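Local atomic coordinates of coenzyme A transferase (Yersinia pestis, PDB entry 3QLI), a protein that probably transfers coenzyme A between acyl-CoA thioesters and free carboxylic acids such as acetate. Residues T285-R290 / F313-D318; Y165-A170 / G189-I194. All coordinates share one frame; numbering follows the deposited sequence.

Interaction 1. Residues T285-R290 / F313-D318; sequences TLDRGR and FSRPVD
A salt-bridge network of D287, R290 and R315, extended by a cation-pi stack of R290 on F313, joins the loop 285-290 to residues 313-318, which run from strand 312-314 into helix 317-320. The guanidinium of R290 lies nearly parallel to the F313 ring, with planes 7° apart and CZ 4.1 Å from the ring centroid. NH1 of R290 sits over the middle of the ring, and further back CD of R290 packs 3.5 Å from CB of F313. R290, extended from CG to NE, runs alongside F313 in the same direction.

One oxygen, OD1 of D287, grips both arginines. It takes NH1 of R315 on its syn lone pair at 2.8 Å, in the plane of that guanidinium, and NH2 of R290 on its anti side at 2.7 Å; NE of R290 adds a weak bond. A bend in the R315 chain (chi3 63°) turns its guanidinium almost perpendicular to that of R290. The shared carboxylate probably eases, without fully balancing, the closeness of NH2 of R290 and NH1 of R315, 3.6 Å apart; R315 NH2 has a second acid partner, E190. The other oxygen, OD2, bonds to Y319 OH, holding the carboxylate at both oxygens.

A type II turn from D287 to R290 leads into strand 291-293, which pairs in parallel with strand 312-314, while Y319 of helix 317-320 also makes a cation-pi contact with R315.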
ATOM      1  N   THR A 285      16.682 -15.327  -6.151  1.00 18.12           N
ATOM      2  CA  THR A 285      17.021 -15.693  -4.786  1.00 19.53           C
ATOM      3  C   THR A 285      16.024 -16.728  -4.248  1.00 19.75           C
ATOM      4  O   THR A 285      16.408 -17.699  -3.597  1.00 21.10           O
ATOM      5  CB  THR A 285      17.041 -14.446  -3.888  1.00 20.87           C
ATOM      6  OG1 THR A 285      18.110 -13.597  -4.308  1.00 22.79           O
ATOM      7  CG2 THR A 285      17.210 -14.819  -2.404  1.00 20.79           C
ATOM      8  N   LEU A 286      14.743 -16.523  -4.523  1.00 17.52           N
ATOM      9  CA  LEU A 286      13.733 -17.484  -4.097  1.00 15.89           C
ATOM     10  C   LEU A 286      13.306 -18.328  -5.284  1.00 17.80           C
ATOM     11  O   LEU A 286      13.331 -17.857  -6.424  1.00 16.15           O
ATOM     12  CB  LEU A 286      12.506 -16.759  -3.529  1.00 14.51           C
ATOM     13  CG  LEU A 286      12.763 -15.834  -2.343  1.00 18.32           C
ATOM     14  CD1 LEU A 286      11.445 -15.189  -1.833  1.00 17.03           C
ATOM     15  CD2 LEU A 286      13.462 -16.607  -1.227  1.00 21.46           C
ATOM     16  N   ASP A 287      12.890 -19.564  -5.020  1.00 18.19           N
ATOM     17  CA  ASP A 287      12.384 -20.430  -6.080  1.00 19.05           C
ATOM     18  C   ASP A 287      13.369 -20.531  -7.236  1.00 17.52           C
ATOM     19  O   ASP A 287      12.990 -20.518  -8.411  1.00 17.56           O
ATOM     20  CB  ASP A 287      11.046 -19.903  -6.582  1.00 15.54           C
ATOM     21  CG  ASP A 287      10.069 -19.647  -5.447  1.00 16.81           C
ATOM     22  OD1 ASP A 287       9.564 -20.626  -4.859  1.00 19.03           O
ATOM     23  OD2 ASP A 287       9.823 -18.471  -5.136  1.00 16.48           O
ATOM     24  N   ARG A 288      14.650 -20.613  -6.910  1.00 19.44           N
ATOM     25  CA  ARG A 288      15.638 -20.636  -7.973  1.00 15.41           C
ATOM     26  C   ARG A 288      15.376 -21.817  -8.896  1.00 19.26           C
ATOM     27  O   ARG A 288      15.081 -22.935  -8.447  1.00 20.16           O
ATOM     28  CB  ARG A 288      17.063 -20.670  -7.406  1.00 21.22           C
ATOM     29  CG  ARG A 288      18.146 -20.610  -8.489  1.00 22.89           C
ATOM     30  CD  ARG A 288      19.541 -20.472  -7.877  1.00 29.35           C
ATOM     31  NE  ARG A 288      20.583 -20.745  -8.865  1.00 38.79           N
ATOM     32  CZ  ARG A 288      21.802 -20.206  -8.841  1.00 46.51           C
ATOM     33  NH1 ARG A 288      22.134 -19.353  -7.876  1.00 52.18           N
ATOM     34  NH2 ARG A 288      22.687 -20.513  -9.786  1.00 41.45           N
ATOM     35  N   GLY A 289      15.449 -21.568 -10.194  1.00 15.56           N
ATOM     36  CA  GLY A 289      15.252 -22.624 -11.169  1.00 18.79           C
ATOM     37  C   GLY A 289      13.808 -22.833 -11.609  1.00 20.94           C
ATOM     38  O   GLY A 289      13.546 -23.626 -12.508  1.00 20.52           O
ATOM     39  N   ARG A 290      12.859 -22.138 -10.989  1.00 16.77           N
ATOM     40  CA  ARG A 290      11.454 -22.370 -11.340  1.00 17.27           C
ATOM     41  C   ARG A 290      10.682 -21.069 -11.546  1.00 17.07           C
ATOM     42  O   ARG A 290      10.915 -20.086 -10.848  1.00 15.79           O
ATOM     43  CB  ARG A 290      10.761 -23.295 -10.327  1.00 20.10           C
ATOM     44  CG  ARG A 290      10.597 -22.707  -8.951  1.00 25.02           C
ATOM     45  CD  ARG A 290      10.280 -23.767  -7.898  1.00 29.67           C
ATOM     46  NE  ARG A 290      10.247 -23.169  -6.558  1.00 29.90           N
ATOM     47  CZ  ARG A 290      10.221 -23.860  -5.425  1.00 31.49           C
ATOM     48  NH1 ARG A 290      10.215 -25.192  -5.446  1.00 33.75           N
ATOM     49  NH2 ARG A 290      10.205 -23.216  -4.269  1.00 29.37           N
ATOM     50  N   PHE A 313       6.142 -23.538 -11.345  1.00 16.40           N
ATOM     51  CA  PHE A 313       5.716 -23.884  -9.990  1.00 14.39           C
ATOM     52  C   PHE A 313       4.725 -22.860  -9.466  1.00 16.33           C
ATOM     53  O   PHE A 313       5.117 -21.750  -9.133  1.00 14.35           O
ATOM     54  CB  PHE A 313       6.951 -23.953  -9.076  1.00 16.70           C
ATOM     55  CG  PHE A 313       6.704 -24.626  -7.751  1.00 17.62           C
ATOM     56  CD1 PHE A 313       6.610 -26.007  -7.669  1.00 19.55           C
ATOM     57  CD2 PHE A 313       6.621 -23.887  -6.587  1.00 18.89           C
ATOM     58  CE1 PHE A 313       6.401 -26.633  -6.450  1.00 20.18           C
ATOM     59  CE2 PHE A 313       6.421 -24.502  -5.367  1.00 20.96           C
ATOM     60  CZ  PHE A 313       6.303 -25.878  -5.296  1.00 20.35           C
ATOM     61  N   SER A 314       3.444 -23.218  -9.390  1.00 15.37           N
ATOM     62  CA  SER A 314       2.465 -22.269  -8.878  1.00 14.82           C
ATOM     63  C   SER A 314       2.584 -22.132  -7.361  1.00 13.05           C
ATOM     64  O   SER A 314       2.923 -23.088  -6.648  1.00 13.10           O
ATOM     65  CB  SER A 314       1.040 -22.668  -9.266  1.00 13.75           C
ATOM     66  OG  SER A 314       0.655 -23.833  -8.574  1.00 13.57           O
ATOM     67  N   ARG A 315       2.315 -20.928  -6.870  1.00 13.89           N
ATOM     68  CA  ARG A 315       2.274 -20.698  -5.430  1.00 14.26           C
ATOM     69  C   ARG A 315       1.086 -19.809  -5.067  1.00 13.16           C
ATOM     70  O   ARG A 315       0.559 -19.087  -5.918  1.00 11.15           O
ATOM     71  CB  ARG A 315       3.613 -20.121  -4.948  1.00 15.24           C
ATOM     72  CG  ARG A 315       4.785 -21.066  -5.263  1.00 16.53           C
ATOM     73  CD  ARG A 315       6.051 -20.749  -4.466  1.00 21.66           C
ATOM     74  NE  ARG A 315       5.849 -20.909  -3.033  1.00 19.65           N
ATOM     75  CZ  ARG A 315       6.828 -20.940  -2.130  1.00 24.12           C
ATOM     76  NH1 ARG A 315       8.093 -20.832  -2.518  1.00 24.66           N
ATOM     77  NH2 ARG A 315       6.539 -21.091  -0.834  1.00 20.24           N
ATOM     78  N   PRO A 316       0.634 -19.877  -3.809  1.00 13.16           N
ATOM     79  CA  PRO A 316      -0.562 -19.122  -3.408  1.00 13.12           C
ATOM     80  C   PRO A 316      -0.352 -17.618  -3.448  1.00 14.95           C
ATOM     81  O   PRO A 316       0.781 -17.152  -3.339  1.00 12.26           O
ATOM     82  CB  PRO A 316      -0.808 -19.574  -1.958  1.00 13.95           C
ATOM     83  CG  PRO A 316       0.464 -20.247  -1.522  1.00 15.55           C
ATOM     84  CD  PRO A 316       1.073 -20.818  -2.767  1.00 14.22           C
ATOM     85  N   VAL A 317      -1.445 -16.870  -3.572  1.00 10.41           N
ATOM     86  CA  VAL A 317      -1.337 -15.435  -3.831  1.00 11.17           C
ATOM     87  C   VAL A 317      -0.755 -14.666  -2.646  1.00 12.88           C
ATOM     88  O   VAL A 317      -0.108 -13.639  -2.830  1.00 13.95           O
ATOM     89  CB  VAL A 317      -2.690 -14.833  -4.283  1.00 11.47           C
ATOM     90  CG1 VAL A 317      -3.749 -14.981  -3.165  1.00 13.39           C
ATOM     91  CG2 VAL A 317      -2.511 -13.381  -4.730  1.00 13.25           C
ATOM     92  N   ASP A 318      -0.936 -15.179  -1.430  1.00 11.11           N
ATOM     93  CA  ASP A 318      -0.391 -14.480  -0.269  1.00 15.05           C
ATOM     94  C   ASP A 318       1.133 -14.618  -0.189  1.00 14.56           C
ATOM     95  O   ASP A 318       1.784 -13.913   0.577  1.00 16.07           O
ATOM     96  CB  ASP A 318      -1.069 -14.920   1.040  1.00 14.59           C
ATOM     97  CG  ASP A 318      -1.024 -16.433   1.259  1.00 20.00           C
ATOM     98  OD1 ASP A 318      -1.263 -17.221   0.315  1.00 15.65           O
ATOM     99  OD2 ASP A 318      -0.760 -16.838   2.405  1.00 26.17           O
TER

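Interaction 2. Residues Y165-A170 / G189-I194; sequences YSSRIA and GEAAAI
S167, on helix 166-172, meets A191 in the turn before strand 193-195 in a small contact without a hydrogen bond between the two segments. Its tight part is a single meeting point: CB of S167 lies 3.4 Å from the carbonyl O of A191 and 3.8 Å from A191 CB, so that the methylene fits against both the methyl and the carbonyl. With chi1 at 62°, OG of S167 stands between the backbone N and the carbonyl carbon, where it bonds to N163 OD1.

Away from this point the fit is looser. OG of S167 comes no nearer than 4.3 Å to the carbonyl O of E190, and CB of A170 and CD1 of I194 face each other at 4.6 Å, a looser hydrophobic approach. A191 itself is partly exposed, as is E190, whose OE1 forms a salt bridge with R315. Polar links are supplied from outside: R171 NH1 bonds to the carbonyl oxygens of both S167 and A191, tying helix to turn, and N163 ND2 bonds to E190 O.

Strand 193-195 pairs antiparallel with strand 156-158, while A170 and I194 both pack on F176 of strand 175-180, within the parallel sheet of the N-terminal half.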
ATOM      1  N   TYR A 165      -6.000 -18.046  -4.270  1.00 10.13           N
ATOM      2  CA  TYR A 165      -6.642 -18.291  -2.987  1.00 10.34           C
ATOM      3  C   TYR A 165      -7.291 -19.672  -3.009  1.00 13.27           C
ATOM      4  O   TYR A 165      -7.749 -20.171  -1.984  1.00 11.76           O
ATOM      5  CB  TYR A 165      -7.719 -17.240  -2.726  1.00 10.87           C
ATOM      6  CG  TYR A 165      -8.782 -17.177  -3.804  1.00 12.97           C
ATOM      7  CD1 TYR A 165      -9.848 -18.066  -3.809  1.00 12.36           C
ATOM      8  CD2 TYR A 165      -8.715 -16.230  -4.816  1.00 14.13           C
ATOM      9  CE1 TYR A 165     -10.820 -18.012  -4.793  1.00 13.69           C
ATOM     10  CE2 TYR A 165      -9.679 -16.169  -5.804  1.00 13.66           C
ATOM     11  CZ  TYR A 165     -10.730 -17.062  -5.789  1.00 15.04           C
ATOM     12  OH  TYR A 165     -11.690 -17.000  -6.771  1.00 12.47           O
ATOM     13  N   SER A 166      -7.319 -20.284  -4.189  1.00 11.22           N
ATOM     14  CA  SER A 166      -7.950 -21.587  -4.372  1.00 12.25           C
ATOM     15  C   SER A 166      -7.308 -22.703  -3.555  1.00 13.54           C
ATOM     16  O   SER A 166      -8.003 -23.542  -2.993  1.00 12.49           O
ATOM     17  CB  SER A 166      -7.964 -21.969  -5.856  1.00 11.75           C
ATOM     18  OG  SER A 166      -8.830 -21.126  -6.594  1.00 12.75           O
ATOM     19  N   SER A 167      -5.984 -22.714  -3.489  1.00 12.51           N
ATOM     20  CA  SER A 167      -5.290 -23.759  -2.727  1.00 12.58           C
ATOM     21  C   SER A 167      -5.593 -23.712  -1.226  1.00 14.52           C
ATOM     22  O   SER A 167      -5.567 -24.742  -0.544  1.00 14.49           O
ATOM     23  CB  SER A 167      -3.773 -23.714  -2.981  1.00 12.17           C
ATOM     24  OG  SER A 167      -3.224 -22.478  -2.556  1.00 14.62           O
ATOM     25  N   ARG A 168      -5.874 -22.523  -0.706  1.00 11.57           N
ATOM     26  CA  ARG A 168      -6.315 -22.396   0.686  1.00 13.40           C
ATOM     27  C   ARG A 168      -7.794 -22.766   0.869  1.00 13.84           C
ATOM     28  O   ARG A 168      -8.159 -23.521   1.781  1.00 12.92           O
ATOM     29  CB  ARG A 168      -6.097 -20.960   1.182  1.00 13.53           C
ATOM     30  CG  ARG A 168      -6.770 -20.633   2.525  1.00 17.28           C
ATOM     31  CD  ARG A 168      -6.137 -21.399   3.672  1.00 19.27           C
ATOM     32  NE  ARG A 168      -6.773 -21.105   4.964  1.00 22.24           N
ATOM     33  CZ  ARG A 168      -6.485 -20.056   5.730  1.00 21.18           C
ATOM     34  NH1 ARG A 168      -5.576 -19.167   5.341  1.00 21.92           N
ATOM     35  NH2 ARG A 168      -7.124 -19.886   6.884  1.00 20.71           N
ATOM     36  N   ILE A 169      -8.649 -22.225   0.011  1.00 12.87           N
ATOM     37  CA  ILE A 169     -10.085 -22.366   0.229  1.00 13.04           C
ATOM     38  C   ILE A 169     -10.546 -23.791  -0.071  1.00 14.36           C
ATOM     39  O   ILE A 169     -11.529 -24.249   0.506  1.00 15.21           O
ATOM     40  CB  ILE A 169     -10.909 -21.352  -0.579  1.00 12.59           C
ATOM     41  CG1 ILE A 169     -10.450 -19.929  -0.247  1.00 13.54           C
ATOM     42  CG2 ILE A 169     -12.412 -21.527  -0.282  1.00 13.90           C
ATOM     43  CD1 ILE A 169     -10.393 -19.650   1.265  1.00 15.75           C
ATOM     44  N   ALA A 170      -9.834 -24.490  -0.959  1.00 13.07           N
ATOM     45  CA  ALA A 170     -10.133 -25.905  -1.233  1.00 14.57           C
ATOM     46  C   ALA A 170     -10.030 -26.720   0.047  1.00 16.15           C
ATOM     47  O   ALA A 170     -10.753 -27.705   0.241  1.00 16.71           O
ATOM     48  CB  ALA A 170      -9.192 -26.470  -2.304  1.00 16.03           C
ATOM     49  N   GLY A 189       3.108 -27.302  -7.785  1.00 16.49           N
ATOM     50  CA  GLY A 189       3.111 -26.069  -7.022  1.00 17.42           C
ATOM     51  C   GLY A 189       2.862 -26.278  -5.551  1.00 18.41           C
ATOM     52  O   GLY A 189       2.585 -27.393  -5.104  1.00 15.55           O
ATOM     53  N   GLU A 190       2.953 -25.192  -4.794  1.00 14.94           N
ATOM     54  CA  GLU A 190       2.725 -25.265  -3.361  1.00 16.91           C
ATOM     55  C   GLU A 190       1.241 -25.417  -3.108  1.00 18.64           C
ATOM     56  O   GLU A 190       0.459 -24.516  -3.450  1.00 14.62           O
ATOM     57  CB  GLU A 190       3.236 -24.012  -2.657  1.00 17.52           C
ATOM     58  CG  GLU A 190       2.853 -23.989  -1.179  1.00 13.12           C
ATOM     59  CD  GLU A 190       3.327 -22.749  -0.450  1.00 22.33           C
ATOM     60  OE1 GLU A 190       3.760 -21.770  -1.106  1.00 20.14           O
ATOM     61  OE2 GLU A 190       3.264 -22.761   0.797  1.00 24.86           O
ATOM     62  N   ALA A 191       0.868 -26.562  -2.527  1.00 16.29           N
ATOM     63  CA  ALA A 191      -0.525 -26.887  -2.234  1.00 16.04           C
ATOM     64  C   ALA A 191      -1.367 -26.955  -3.510  1.00 15.68           C
ATOM     65  O   ALA A 191      -2.603 -26.848  -3.465  1.00 16.39           O
ATOM     66  CB  ALA A 191      -1.117 -25.878  -1.235  1.00 17.37           C
ATOM     67  N   ALA A 192      -0.707 -27.144  -4.648  1.00 12.97           N
ATOM     68  CA  ALA A 192      -1.423 -27.239  -5.925  1.00 14.27           C
ATOM     69  C   ALA A 192      -2.098 -28.596  -6.076  1.00 15.53           C
ATOM     70  O   ALA A 192      -3.087 -28.721  -6.784  1.00 15.29           O
ATOM     71  CB  ALA A 192      -0.490 -26.986  -7.099  1.00 13.27           C
ATOM     72  N   ALA A 193      -1.545 -29.606  -5.416  1.00 16.35           N
ATOM     73  CA  ALA A 193      -2.092 -30.958  -5.473  1.00 17.96           C
ATOM     74  C   ALA A 193      -2.999 -31.236  -4.274  1.00 19.17           C
ATOM     75  O   ALA A 193      -2.634 -30.951  -3.132  1.00 19.43           O
ATOM     76  CB  ALA A 193      -0.952 -31.979  -5.526  1.00 20.06           C
ATOM     77  N   ILE A 194      -4.182 -31.782  -4.521  1.00 17.15           N
ATOM     78  CA  ILE A 194      -5.098 -32.084  -3.421  1.00 17.59           C
ATOM     79  C   ILE A 194      -5.457 -33.554  -3.435  1.00 17.11           C
ATOM     80  O   ILE A 194      -5.897 -34.068  -4.464  1.00 16.87           O
ATOM     81  CB  ILE A 194      -6.435 -31.324  -3.546  1.00 23.69           C
ATOM     82  CG1 ILE A 194      -6.231 -29.902  -4.075  1.00 27.73           C
ATOM     83  CG2 ILE A 194      -7.199 -31.370  -2.205  1.00 23.32           C
ATOM     84  CD1 ILE A 194      -5.473 -29.010  -3.147  1.00 29.87           C
TER

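Overall arrangement
The centres of interactions 1 and 2 are about 14 Å apart, on the same side of the chain's centre and each about 17 Å from it. They follow one another along the chain, interaction 2 first, yet they touch. S314 O and E190 N, 2.8 Å apart, probably form a hydrogen bond, alongside the E190-R315 link. P316 packs on E190, and F313 on G189. Residues 313-318 thus bridge the turn 189-192 of the N-terminal family region and the loop 285-290. R315 is about 11 Å, between side chains, from E264, to which coenzyme A has been seen covalently attached, though not in this chain; the junction therefore lies near the probable active site without touching E264.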